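Local coordinates for protein multicopper oxidase type 1 (Nitrosomonas europaea, PDB 3G5W) that binds copper and, as a two-domain multicopper oxidase, probably acts as a laccase-like oxidoreductase, at residues R20-F25 / S144-S149; A26-V31 / L305-S310; V38-D43 / E124-L129; I140-D145 / T168-S173. All coordinates share one frame; numbering follows the deposited sequence.

Contact 1. Residues R20-F25 / S144-S149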
loop_
_atom_site.group_PDB
_atom_site.type_symbol
_atom_site.label_atom_id
_atom_site.label_comp_id
_atom_site.label_asym_id
_atom_site.label_seq_id
_atom_site.Cartn_x
_atom_site.Cartn_y
_atom_site.Cartn_z
ATOM N N ARG A 20 -0.363 24.326 -16.168
ATOM C CA ARG A 20 -0.802 22.958 -16.430
ATOM C C ARG A 20 -2.329 22.826 -16.385
ATOM O O ARG A 20 -2.931 22.709 -15.307
ATOM C CB ARG A 20 -0.097 21.963 -15.484
ATOM C CG ARG A 20 -0.579 20.510 -15.534
ATOM C CD ARG A 20 -1.072 20.065 -16.913
ATOM N NE ARG A 20 -0.015 20.034 -17.905
ATOM C CZ ARG A 20 -0.189 20.195 -19.214
ATOM N NH1 ARG A 20 -1.388 20.427 -19.735
ATOM N NH2 ARG A 20 0.863 20.133 -20.007
ATOM N N ASP A 21 -2.941 22.851 -17.569
ATOM C CA ASP A 21 -4.382 22.683 -17.691
ATOM C C ASP A 21 -4.746 21.235 -18.016
ATOM O O ASP A 21 -3.879 20.437 -18.378
ATOM C CB ASP A 21 -4.980 23.673 -18.711
ATOM C CG ASP A 21 -4.613 23.347 -20.159
ATOM O OD1 ASP A 21 -3.658 22.582 -20.409
ATOM O OD2 ASP A 21 -5.288 23.883 -21.064
ATOM N N PHE A 22 -6.024 20.895 -17.859
ATOM C CA PHE A 22 -6.499 19.552 -18.167
ATOM C C PHE A 22 -7.924 19.595 -18.704
ATOM O O PHE A 22 -8.732 20.395 -18.246
ATOM C CB PHE A 22 -6.437 18.666 -16.916
ATOM C CG PHE A 22 -5.708 17.370 -17.133
ATOM C CD1 PHE A 22 -6.378 16.248 -17.615
ATOM C CD2 PHE A 22 -4.348 17.275 -16.870
ATOM C CE1 PHE A 22 -5.695 15.047 -17.822
ATOM C CE2 PHE A 22 -3.661 16.083 -17.070
ATOM C CZ PHE A 22 -4.340 14.969 -17.552
ATOM N N HIS A 23 -8.216 18.726 -19.670
ATOM C CA HIS A 23 -9.558 18.553 -20.211
ATOM C C HIS A 23 -10.304 17.550 -19.324
ATOM O O HIS A 23 -9.833 16.428 -19.111
ATOM C CB HIS A 23 -9.469 18.041 -21.653
ATOM C CG HIS A 23 -10.772 18.030 -22.392
ATOM N ND1 HIS A 23 -11.928 17.479 -21.878
ATOM C CD2 HIS A 23 -11.089 18.469 -23.633
ATOM C CE1 HIS A 23 -12.903 17.600 -22.762
ATOM N NE2 HIS A 23 -12.421 18.202 -23.833
ATOM N N THR A 24 -11.450 17.963 -18.794
ATOM C CA THR A 24 -12.229 17.130 -17.883
ATOM C C THR A 24 -13.679 16.994 -18.334
ATOM O O THR A 24 -14.202 17.847 -19.067
ATOM C CB THR A 24 -12.211 17.677 -16.427
ATOM O OG1 THR A 24 -12.833 18.971 -16.380
ATOM C CG2 THR A 24 -10.788 17.764 -15.881
ATOM N N PHE A 25 -14.318 15.914 -17.886
ATOM C CA PHE A 25 -15.753 15.716 -18.056
ATOM C C PHE A 25 -16.381 15.936 -16.687
ATOM O O PHE A 25 -16.585 14.995 -15.920
ATOM C CB PHE A 25 -16.071 14.306 -18.586
ATOM C CG PHE A 25 -15.169 13.847 -19.709
ATOM C CD1 PHE A 25 -14.860 14.692 -20.769
ATOM C CD2 PHE A 25 -14.646 12.558 -19.713
ATOM C CE1 PHE A 25 -14.029 14.267 -21.805
ATOM C CE2 PHE A 25 -13.814 12.123 -20.756
ATOM C CZ PHE A 25 -13.504 12.984 -21.793
ATOM N N SER A 144 -5.678 12.845 -6.074
ATOM C CA SER A 144 -5.682 12.403 -7.469
ATOM C C SER A 144 -4.295 12.440 -8.087
ATOM O O SER A 144 -3.457 13.253 -7.692
ATOM C CB SER A 144 -6.608 13.282 -8.309
ATOM O OG SER A 144 -7.958 13.067 -7.960
ATOM N N ASP A 145 -4.084 11.563 -9.070
ATOM C CA ASP A 145 -2.817 11.450 -9.800
ATOM C C ASP A 145 -3.089 11.607 -11.302
ATOM O O ASP A 145 -4.015 10.988 -11.835
ATOM C CB ASP A 145 -2.179 10.093 -9.497
ATOM C CG ASP A 145 -2.272 9.733 -8.019
ATOM O OD1 ASP A 145 -1.563 10.363 -7.221
ATOM O OD2 ASP A 145 -3.066 8.841 -7.654
ATOM N N TRP A 146 -2.298 12.443 -11.975
ATOM C CA TRP A 146 -2.603 12.838 -13.354
ATOM C C TRP A 146 -1.453 12.520 -14.302
ATOM O O TRP A 146 -0.293 12.575 -13.903
ATOM C CB TRP A 146 -2.923 14.338 -13.440
ATOM C CG TRP A 146 -3.980 14.829 -12.473
ATOM C CD1 TRP A 146 -3.833 15.024 -11.122
ATOM C CD2 TRP A 146 -5.332 15.206 -12.784
ATOM N NE1 TRP A 146 -5.011 15.485 -10.575
ATOM C CE2 TRP A 146 -5.947 15.603 -11.570
ATOM C CE3 TRP A 146 -6.085 15.238 -13.965
ATOM C CZ2 TRP A 146 -7.276 16.040 -11.506
ATOM C CZ3 TRP A 146 -7.408 15.679 -13.904
ATOM C CH2 TRP A 146 -7.992 16.066 -12.676
ATOM N N VAL A 147 -1.795 12.200 -15.554
ATOM C CA VAL A 147 -0.821 11.954 -16.625
ATOM C C VAL A 147 -0.934 13.079 -17.667
ATOM O O VAL A 147 -1.848 13.072 -18.496
ATOM C CB VAL A 147 -1.048 10.575 -17.298
ATOM C CG1 VAL A 147 -0.012 10.319 -18.401
ATOM C CG2 VAL A 147 -0.992 9.439 -16.261
ATOM N N SER A 148 -0.011 14.042 -17.621
ATOM C CA SER A 148 -0.134 15.268 -18.424
ATOM C C SER A 148 -0.069 15.066 -19.946
ATOM O O SER A 148 -0.564 15.912 -20.705
ATOM C CB SER A 148 0.883 16.330 -17.986
ATOM O OG SER A 148 2.188 15.996 -18.416
ATOM N N SER A 149 0.514 13.953 -20.388
ATOM C CA SER A 149 0.578 13.645 -21.826
ATOM C C SER A 149 -0.812 13.490 -22.447
ATOM O O SER A 149 -0.967 13.630 -23.659
ATOM C CB SER A 149 1.423 12.399 -22.088
ATOM O OG SER A 149 0.740 11.229 -21.672
HETATM O O HOH W 1 3.082 19.031 -18.741
#
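Phe-22 lays one ring face against the benzo edge of Trp-146. This is an edge-to-face pair, with the phenyl ring and the six-membered ring 4.9 Å apart at their centroids and their planes at 62°. CE3 of Trp-146 sits over the middle of the Phe-22 ring and comes to 3.8 Å from Phe-22 CD1. At the edge of the phenyl ring, CZ of Phe-22 lies 3.3 Å from the carbonyl O of Val-147. Thr-24 adds its methyl CG2 at the rim of the indole. Arg-20 has CG anti to the backbone N (chi1 173°) and bends at chi2 and chi3. These bends bring one guanidinium face over CB of Ser-148, 3.8 Å from Arg-20 NE. Arg-20 NH1 donates to Asp-21 O at 2.8 Å, in the guanidinium plane, and forms a salt bridge to Asp-21 OD1. Water 1 accepts from Arg-20 NH2 and donates to Ser-148 OG, which also bonds Asp-165. The indole NE1 is held by Thr-168. Strand 20-27 belongs to the first domain and strand 137-146 to the second, so the buried Phe-22/Trp-146 pair lies at the interface of the two cupredoxin domains of a multicopper oxidase.

Contact 2. Residues A26-V31 / L305-S310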
loop_
_atom_site.group_PDB
_atom_site.type_symbol
_atom_site.label_atom_id
_atom_site.label_comp_id
_atom_site.label_asym_id
_atom_site.label_seq_id
_atom_site.Cartn_x
_atom_site.Cartn_y
_atom_site.Cartn_z
ATOM N N ALA A 26 -16.692 17.194 -16.395
ATOM C CA ALA A 26 -16.971 17.626 -15.034
ATOM C C ALA A 26 -18.453 17.671 -14.693
ATOM O O ALA A 26 -19.267 18.230 -15.442
ATOM C CB ALA A 26 -16.337 18.987 -14.800
ATOM N N PHE A 27 -18.797 17.107 -13.541
ATOM C CA PHE A 27 -20.151 17.224 -13.023
ATOM C C PHE A 27 -20.426 18.686 -12.640
ATOM O O PHE A 27 -19.676 19.285 -11.859
ATOM C CB PHE A 27 -20.375 16.273 -11.845
ATOM C CG PHE A 27 -20.210 14.811 -12.200
ATOM C CD1 PHE A 27 -21.142 14.168 -13.009
ATOM C CD2 PHE A 27 -19.125 14.081 -11.722
ATOM C CE1 PHE A 27 -20.989 12.819 -13.350
ATOM C CE2 PHE A 27 -18.969 12.726 -12.044
ATOM C CZ PHE A 27 -19.901 12.095 -12.859
ATOM N N ASN A 28 -21.486 19.248 -13.220
ATOM C CA ASN A 28 -21.836 20.675 -13.086
ATOM C C ASN A 28 -20.673 21.614 -13.413
ATOM O O ASN A 28 -20.551 22.697 -12.834
ATOM C CB ASN A 28 -22.426 20.983 -11.695
ATOM C CG ASN A 28 -23.895 20.596 -11.566
ATOM O OD1 ASN A 28 -24.511 20.090 -12.503
ATOM N ND2 ASN A 28 -24.467 20.834 -10.384
ATOM N N GLY A 29 -19.819 21.190 -14.346
ATOM C CA GLY A 29 -18.676 21.985 -14.790
ATOM C C GLY A 29 -17.631 22.316 -13.730
ATOM O O GLY A 29 -16.893 23.287 -13.881
ATOM N N GLN A 30 -17.559 21.504 -12.672
ATOM C CA GLN A 30 -16.586 21.706 -11.598
ATOM C C GLN A 30 -15.854 20.424 -11.216
ATOM O O GLN A 30 -16.405 19.328 -11.348
ATOM C CB GLN A 30 -17.245 22.318 -10.352
ATOM C CG GLN A 30 -18.260 21.432 -9.658
ATOM C CD GLN A 30 -18.696 22.007 -8.332
ATOM O OE1 GLN A 30 -18.137 21.678 -7.282
ATOM N NE2 GLN A 30 -19.676 22.890 -8.372
ATOM N N VAL A 31 -14.611 20.577 -10.750
ATOM C CA VAL A 31 -13.780 19.450 -10.277
ATOM C C VAL A 31 -13.053 19.883 -8.989
ATOM O O VAL A 31 -12.307 20.860 -9.010
ATOM C CB VAL A 31 -12.746 18.982 -11.340
ATOM C CG1 VAL A 31 -12.009 17.719 -10.860
ATOM C CG2 VAL A 31 -13.413 18.695 -12.684
ATOM N N LEU A 305 -28.260 21.056 4.712
ATOM C CA LEU A 305 -28.053 19.840 3.931
ATOM C C LEU A 305 -28.596 19.985 2.511
ATOM O O LEU A 305 -29.542 20.747 2.271
ATOM C CB LEU A 305 -28.700 18.639 4.625
ATOM C CG LEU A 305 -28.147 18.186 5.982
ATOM C CD1 LEU A 305 -29.030 17.089 6.571
ATOM C CD2 LEU A 305 -26.702 17.705 5.878
ATOM N N GLY A 306 -27.982 19.265 1.575
ATOM C CA GLY A 306 -28.369 19.318 0.171
ATOM C C GLY A 306 -27.147 19.227 -0.724
ATOM O O GLY A 306 -26.113 18.708 -0.307
ATOM N N MET A 307 -27.266 19.727 -1.950
ATOM C CA MET A 307 -26.139 19.747 -2.881
ATOM C C MET A 307 -25.529 21.136 -2.952
ATOM O O MET A 307 -26.249 22.131 -3.057
ATOM C CB MET A 307 -26.567 19.289 -4.280
ATOM C CG MET A 307 -25.404 19.191 -5.274
ATOM S SD MET A 307 -25.852 18.529 -6.903
ATOM C CE MET A 307 -26.553 19.997 -7.624
ATOM N N HIS A 308 -24.205 21.205 -2.912
ATOM C CA HIS A 308 -23.516 22.490 -2.946
ATOM C C HIS A 308 -22.546 22.581 -4.117
ATOM O O HIS A 308 -21.534 21.873 -4.155
ATOM C CB HIS A 308 -22.806 22.765 -1.609
ATOM C CG HIS A 308 -23.737 22.785 -0.438
ATOM N ND1 HIS A 308 -24.495 23.889 -0.112
ATOM C CD2 HIS A 308 -24.067 21.825 0.457
ATOM C CE1 HIS A 308 -25.238 23.614 0.945
ATOM N NE2 HIS A 308 -24.998 22.367 1.310
ATOM N N ASN A 309 -22.878 23.444 -5.080
ATOM C CA ASN A 309 -21.939 23.805 -6.140
ATOM C C ASN A 309 -20.980 24.843 -5.597
ATOM O O ASN A 309 -21.284 25.508 -4.608
ATOM C CB ASN A 309 -22.670 24.387 -7.350
ATOM C CG ASN A 309 -23.669 23.428 -7.941
ATOM O OD1 ASN A 309 -23.391 22.240 -8.101
ATOM N ND2 ASN A 309 -24.849 23.936 -8.264
ATOM N N SER A 310 -19.828 24.996 -6.239
ATOM C CA SER A 310 -18.878 26.014 -5.811
ATOM C C SER A 310 -18.108 26.615 -6.962
ATOM O O SER A 310 -17.554 25.887 -7.781
ATOM C CB SER A 310 -17.882 25.448 -4.806
ATOM O OG SER A 310 -16.909 26.443 -4.493
#
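Ala-26 and Phe-27 end strand 20-27, and two overlapping tight turns follow. A type II turn spans Ala-26 to Gly-29, and a type I' turn spans Phe-27 to Gln-30. Gly-29 N bonds Ala-26 O at 3.2 Å and fixes the first turn. Asn-28 has positive phi and sends its amide across to the other segment, with CG beside the backbone N (chi1 -80°). Asn-28 ND2 donates to Asn-309 OD1 at 2.9 Å, and the bond is nearly straight at 164°. The donor stands above the carbonyl plane of Asn-309, and the two amide planes are 67° apart. The Met-307 methyl CE meets Asn-28 ND2 tip to tip at 3.6 Å. Asn-28 OD1 accepts from Ser-8 N, so both ends of the amide are used. Gln-30 then reaches over with an extended chain beyond CG, and its amide end packs against Asn-309 and the backbone of Ser-310. The turns thus join two sheets of the first cupredoxin domain. The late strand 306-308 lies beside strand 35-39 in one, where Gly-306 pairs with His-37. Strand 20-27 pairs with strand 2-15 in the other, and Met-307 rests on Phe-5 of that strand.

Contact 3. Residues V38-D43 / E124-L129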
loop_
_atom_site.group_PDB
_atom_site.type_symbol
_atom_site.label_atom_id
_atom_site.label_comp_id
_atom_site.label_asym_id
_atom_site.label_seq_id
_atom_site.Cartn_x
_atom_site.Cartn_y
_atom_site.Cartn_z
ATOM N N VAL A 38 -26.060 15.004 2.946
ATOM C CA VAL A 38 -27.386 14.513 3.299
ATOM C C VAL A 38 -27.380 13.764 4.632
ATOM O O VAL A 38 -26.317 13.407 5.152
ATOM C CB VAL A 38 -27.986 13.587 2.177
ATOM C CG1 VAL A 38 -28.182 14.360 0.875
ATOM C CG2 VAL A 38 -27.119 12.349 1.941
ATOM N N MET A 39 -28.569 13.535 5.183
ATOM C CA MET A 39 -28.719 12.771 6.414
ATOM C C MET A 39 -28.897 11.283 6.104
ATOM O O MET A 39 -29.550 10.924 5.123
ATOM C CB MET A 39 -29.915 13.292 7.220
ATOM C CG MET A 39 -30.135 12.612 8.575
ATOM S SD MET A 39 -28.785 12.854 9.750
ATOM C CE MET A 39 -28.741 14.643 9.856
ATOM N N GLU A 40 -28.312 10.431 6.941
ATOM C CA GLU A 40 -28.556 8.989 6.911
ATOM C C GLU A 40 -30.062 8.708 6.851
ATOM O O GLU A 40 -30.841 9.238 7.654
ATOM C CB GLU A 40 -27.950 8.349 8.163
ATOM C CG GLU A 40 -27.945 6.832 8.195
ATOM C CD GLU A 40 -27.497 6.266 9.545
ATOM O OE1 GLU A 40 -27.262 7.047 10.501
ATOM O OE2 GLU A 40 -27.392 5.028 9.656
ATOM N N GLY A 41 -30.463 7.882 5.891
ATOM C CA GLY A 41 -31.870 7.536 5.707
ATOM C C GLY A 41 -32.631 8.421 4.732
ATOM O O GLY A 41 -33.777 8.115 4.396
ATOM N N ASP A 42 -32.015 9.518 4.283
ATOM C CA ASP A 42 -32.652 10.390 3.284
ATOM C C ASP A 42 -32.857 9.622 1.993
ATOM O O ASP A 42 -32.036 8.772 1.634
ATOM C CB ASP A 42 -31.813 11.633 2.979
ATOM C CG ASP A 42 -31.928 12.707 4.041
ATOM O OD1 ASP A 42 -31.217 13.729 3.911
ATOM O OD2 ASP A 42 -32.708 12.537 5.000
ATOM N N ASP A 43 -33.956 9.922 1.308
ATOM C CA ASP A 43 -34.243 9.334 0.009
ATOM C C ASP A 43 -33.774 10.291 -1.065
ATOM O O ASP A 43 -34.355 11.373 -1.269
ATOM C CB ASP A 43 -35.735 9.015 -0.129
ATOM C CG ASP A 43 -36.186 7.918 0.824
ATOM O OD1 ASP A 43 -35.384 7.001 1.132
ATOM O OD2 ASP A 43 -37.352 7.969 1.270
ATOM N N GLU A 124 -24.388 12.208 6.895
ATOM C CA GLU A 124 -24.354 12.467 8.331
ATOM C C GLU A 124 -25.086 11.358 9.068
ATOM O O GLU A 124 -26.178 10.976 8.659
ATOM C CB GLU A 124 -25.033 13.804 8.645
ATOM C CG GLU A 124 -24.275 15.029 8.174
ATOM C CD GLU A 124 -23.018 15.306 8.987
ATOM O OE1 GLU A 124 -23.022 15.038 10.211
ATOM O OE2 GLU A 124 -22.022 15.796 8.410
ATOM N N PRO A 125 -24.486 10.825 10.150
ATOM C CA PRO A 125 -25.204 9.825 10.943
ATOM C C PRO A 125 -26.321 10.477 11.763
ATOM O O PRO A 125 -26.186 11.631 12.181
ATOM C CB PRO A 125 -24.115 9.250 11.855
ATOM C CG PRO A 125 -23.110 10.352 11.984
ATOM C CD PRO A 125 -23.137 11.105 10.686
ATOM N N LYS A 126 -27.420 9.756 11.971
ATOM C CA LYS A 126 -28.515 10.281 12.795
ATOM C C LYS A 126 -28.083 10.441 14.252
ATOM O O LYS A 126 -28.492 11.392 14.930
ATOM C CB LYS A 126 -29.763 9.408 12.690
ATOM C CG LYS A 126 -30.543 9.607 11.399
ATOM C CD LYS A 126 -32.044 9.427 11.628
ATOM C CE LYS A 126 -32.716 8.788 10.426
ATOM N NZ LYS A 126 -32.323 7.351 10.250
ATOM N N ASN A 127 -27.238 9.516 14.705
ATOM C CA ASN A 127 -26.628 9.570 16.030
ATOM C C ASN A 127 -25.098 9.483 15.957
ATOM O O ASN A 127 -24.526 8.387 15.986
ATOM C CB ASN A 127 -27.205 8.470 16.920
ATOM C CG ASN A 127 -28.681 8.671 17.196
ATOM O OD1 ASN A 127 -29.078 9.652 17.831
ATOM N ND2 ASN A 127 -29.505 7.752 16.709
ATOM N N PRO A 128 -24.433 10.644 15.839
ATOM C CA PRO A 128 -22.973 10.677 15.759
ATOM C C PRO A 128 -22.322 10.165 17.042
ATOM O O PRO A 128 -22.877 10.337 18.135
ATOM C CB PRO A 128 -22.657 12.167 15.562
ATOM C CG PRO A 128 -23.930 12.804 15.154
ATOM C CD PRO A 128 -25.019 11.994 15.771
ATOM N N LEU A 129 -21.161 9.532 16.897
ATOM C CA LEU A 129 -20.400 9.034 18.040
ATOM C C LEU A 129 -19.784 10.201 18.817
ATOM O O LEU A 129 -19.609 11.280 18.258
ATOM C CB LEU A 129 -19.310 8.062 17.580
ATOM C CG LEU A 129 -19.690 6.816 16.771
ATOM C CD1 LEU A 129 -18.424 6.054 16.431
ATOM C CD2 LEU A 129 -20.677 5.903 17.509
HETATM O O HOH W 2 -26.382 7.047 13.411
#
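Glu-40 OE1 is gripped by two hydrogen bonds: Lys-126 N donates at 3.1 Å, and water 2 donates to the same OE1 at 3.0 Å. The setting is a parallel beta bridge, Met-39 with Glu-124, where inner strands 35-39 and 118-124 run out of a sheet of the first cupredoxin domain. Glu-40 is fully extended, with CG anti to the backbone N (chi1 -172°). That reach lets OE1 offer its anti lone pair to Lys-126 N. Water 2 also accepts from Asn-127 N, so one carboxylate oxygen ties down two successive amides of the 124-129 loop. The Lys-126 ammonium lies 5.1 Å from Glu-40 OE1, measured at NZ, and could favour the charged carboxylate. Two backbone bonds make the bridge. Glu-124 N donates to Val-38 O at 2.9 Å, and Glu-40 N donates to Glu-124 O at 2.8 Å. Both run nearly along the C=O axis. Beyond the bridge the chain makes a type II turn from Met-39 to Asp-42, with Gly-41 at positive phi. Asp-42 OD1 steadies this turn by accepting from Met-39 N, which comes from above the carboxylate plane. The same oxygen salt-bridges Arg-3. Met-39 bends at chi2 and chi3 and crosses the Glu-124 side chain at about a right angle, leaving SD 3.4 Å from Glu-124 O and CE against Glu-124 CB.

Contact 4. Residues I140-D145 / T168-S173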
loop_
_atom_site.group_PDB
_atom_site.type_symbol
_atom_site.label_atom_id
_atom_site.label_comp_id
_atom_site.label_asym_id
_atom_site.label_seq_id
_atom_site.Cartn_x
_atom_site.Cartn_y
_atom_site.Cartn_z
ATOM N N ILE A 140 -12.646 18.104 3.472
ATOM C CA ILE A 140 -12.627 17.023 2.487
ATOM C C ILE A 140 -11.374 17.190 1.632
ATOM O O ILE A 140 -11.168 18.258 1.047
ATOM C CB ILE A 140 -13.897 17.045 1.589
ATOM C CG1 ILE A 140 -15.149 16.772 2.436
ATOM C CG2 ILE A 140 -13.772 16.036 0.428
ATOM C CD1 ILE A 140 -16.458 17.076 1.737
ATOM N N LEU A 141 -10.521 16.164 1.610
ATOM C CA LEU A 141 -9.333 16.156 0.742
ATOM C C LEU A 141 -9.380 14.960 -0.207
ATOM O O LEU A 141 -9.177 13.811 0.210
ATOM C CB LEU A 141 -8.012 16.104 1.532
ATOM C CG LEU A 141 -7.620 16.759 2.870
ATOM C CD1 LEU A 141 -6.189 17.295 2.769
ATOM C CD2 LEU A 141 -8.555 17.818 3.418
ATOM N N MET A 142 -9.631 15.242 -1.482
ATOM C CA MET A 142 -9.674 14.204 -2.509
ATOM C C MET A 142 -8.344 14.159 -3.255
ATOM O O MET A 142 -7.916 15.157 -3.829
ATOM C CB MET A 142 -10.845 14.448 -3.470
ATOM C CG MET A 142 -12.200 14.563 -2.743
ATOM S SD MET A 142 -13.649 14.569 -3.819
ATOM C CE MET A 142 -13.741 12.831 -4.244
ATOM N N LEU A 143 -7.700 12.995 -3.230
ATOM C CA LEU A 143 -6.341 12.840 -3.744
ATOM C C LEU A 143 -6.364 12.210 -5.125
ATOM O O LEU A 143 -6.980 11.159 -5.316
ATOM C CB LEU A 143 -5.517 11.962 -2.789
ATOM C CG LEU A 143 -5.606 12.335 -1.302
ATOM C CD1 LEU A 143 -4.957 11.266 -0.423
ATOM C CD2 LEU A 143 -4.991 13.716 -1.050
ATOM N N SER A 144 -5.678 12.845 -6.074
ATOM C CA SER A 144 -5.682 12.403 -7.469
ATOM C C SER A 144 -4.295 12.440 -8.087
ATOM O O SER A 144 -3.457 13.253 -7.692
ATOM C CB SER A 144 -6.608 13.282 -8.309
ATOM O OG SER A 144 -7.958 13.067 -7.960
ATOM N N ASP A 145 -4.084 11.563 -9.070
ATOM C CA ASP A 145 -2.817 11.450 -9.800
ATOM C C ASP A 145 -3.089 11.607 -11.302
ATOM O O ASP A 145 -4.015 10.988 -11.835
ATOM C CB ASP A 145 -2.179 10.093 -9.497
ATOM C CG ASP A 145 -2.272 9.733 -8.019
ATOM O OD1 ASP A 145 -1.563 10.363 -7.221
ATOM O OD2 ASP A 145 -3.066 8.841 -7.654
ATOM N N THR A 168 -2.646 16.003 -6.975
ATOM C CA THR A 168 -3.511 17.085 -6.497
ATOM C C THR A 168 -4.311 16.741 -5.235
ATOM O O THR A 168 -4.613 15.577 -4.986
ATOM C CB THR A 168 -4.504 17.566 -7.604
ATOM O OG1 THR A 168 -5.377 16.495 -7.979
ATOM C CG2 THR A 168 -3.766 18.092 -8.854
ATOM N N ILE A 169 -4.611 17.766 -4.439
ATOM C CA ILE A 169 -5.689 17.718 -3.440
ATOM C C ILE A 169 -6.818 18.571 -4.016
ATOM O O ILE A 169 -6.611 19.757 -4.303
ATOM C CB ILE A 169 -5.292 18.328 -2.069
ATOM C CG1 ILE A 169 -4.029 17.666 -1.497
ATOM C CG2 ILE A 169 -6.468 18.210 -1.073
ATOM C CD1 ILE A 169 -3.451 18.375 -0.259
ATOM N N ASN A 170 -7.990 17.966 -4.211
ATOM C CA ASN A 170 -9.145 18.662 -4.822
ATOM C C ASN A 170 -8.767 19.389 -6.118
ATOM O O ASN A 170 -9.127 20.557 -6.333
ATOM C CB ASN A 170 -9.815 19.604 -3.820
ATOM C CG ASN A 170 -10.301 18.874 -2.575
ATOM O OD1 ASN A 170 -10.424 17.649 -2.575
ATOM N ND2 ASN A 170 -10.570 19.625 -1.505
ATOM N N ALA A 171 -8.011 18.683 -6.957
ATOM C CA ALA A 171 -7.640 19.152 -8.300
ATOM C C ALA A 171 -6.692 20.356 -8.358
ATOM O O ALA A 171 -6.564 20.975 -9.418
ATOM C CB ALA A 171 -8.889 19.405 -9.162
ATOM N N LYS A 172 -6.033 20.682 -7.241
ATOM C CA LYS A 172 -4.897 21.619 -7.261
ATOM C C LYS A 172 -3.619 21.017 -6.691
ATOM O O LYS A 172 -3.660 20.237 -5.740
ATOM C CB LYS A 172 -5.208 22.924 -6.520
ATOM C CG LYS A 172 -6.436 23.682 -7.024
ATOM C CD LYS A 172 -6.336 24.055 -8.504
ATOM C CE LYS A 172 -5.711 25.413 -8.719
ATOM N NZ LYS A 172 -6.354 26.071 -9.910
ATOM N N SER A 173 -2.484 21.386 -7.278
ATOM C CA SER A 173 -1.183 21.063 -6.701
ATOM C C SER A 173 -0.661 22.248 -5.894
ATOM O O SER A 173 -0.939 23.407 -6.213
ATOM C CB SER A 173 -0.168 20.704 -7.789
ATOM O OG SER A 173 -0.645 19.673 -8.642
HETATM O O HOH W 3 -7.474 15.915 -6.417
#
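The tight part of this antiparallel pairing, in a sheet of the second cupredoxin domain, is the end held by Asn-170. The other side is joined through a buried water. Asn-170 CG lies beside the backbone N (chi1 -59°), so the amide turns along strand 137-146. Asn-170 ND2 donates to Ile-140 O at 3.0 Å, with a straight bond of 170°, and also to Phe-295 O. Asn-170 OD1 accepts from Met-142 N at 2.8 Å, and Asn-170 N donates back to Met-142 O. Ser-144 and Thr-168 form the hydrogen-bonded pair that follows, with both bonds in the carbonyl planes. On the face of Leu-143 and Ile-169 the packing is apolar. Ile-169 puts CG2 3.7 Å from Leu-141 CB and CG1 4.1 Å from Leu-143 CD2. On the face of Ser-144 and Thr-168, water 3 joins the polar groups; Ser-144 CB still lies 3.5 Å from Thr-168 OG1. Water 3 donates to Met-142 O at 2.7 Å and accepts from Ala-171 N at 2.9 Å. It also bonds Thr-168 OG1 at 2.7 Å, while its link to Ser-144 OG is weak. Thr-168 OG1 has a further partner in Trp-146 NE1. A type I' turn from Ile-169 to Lys-172 ends strand 166-169. The Asn-170 amide therefore acts like one more peptide group: from within the turn it prolongs the pairing beyond the strand end and satisfies buried backbone atoms.

How the contacts relate
From the N terminus, strand 20-27 opens contact 1 and then contact 2. Contact 1 closes at 144-149 and contact 2 only at 305-310, so their loops cross. Contact 3, from 38-43 to 124-129, nests inside both. Contact 4 begins on strand 137-146, where contact 1 ends, and sits inside the loop of contact 2. Contacts 1 and 4 share Ser-144 and Asp-145. Contacts 2 and 3 meet through Leu-305, which packs on Met-39, and both reach the sheet holding strands 35-39 and 306-308. Contact 1 joins the two domains, contact 4 lies within the second, and contact 2 brings the C-terminal region back to the first.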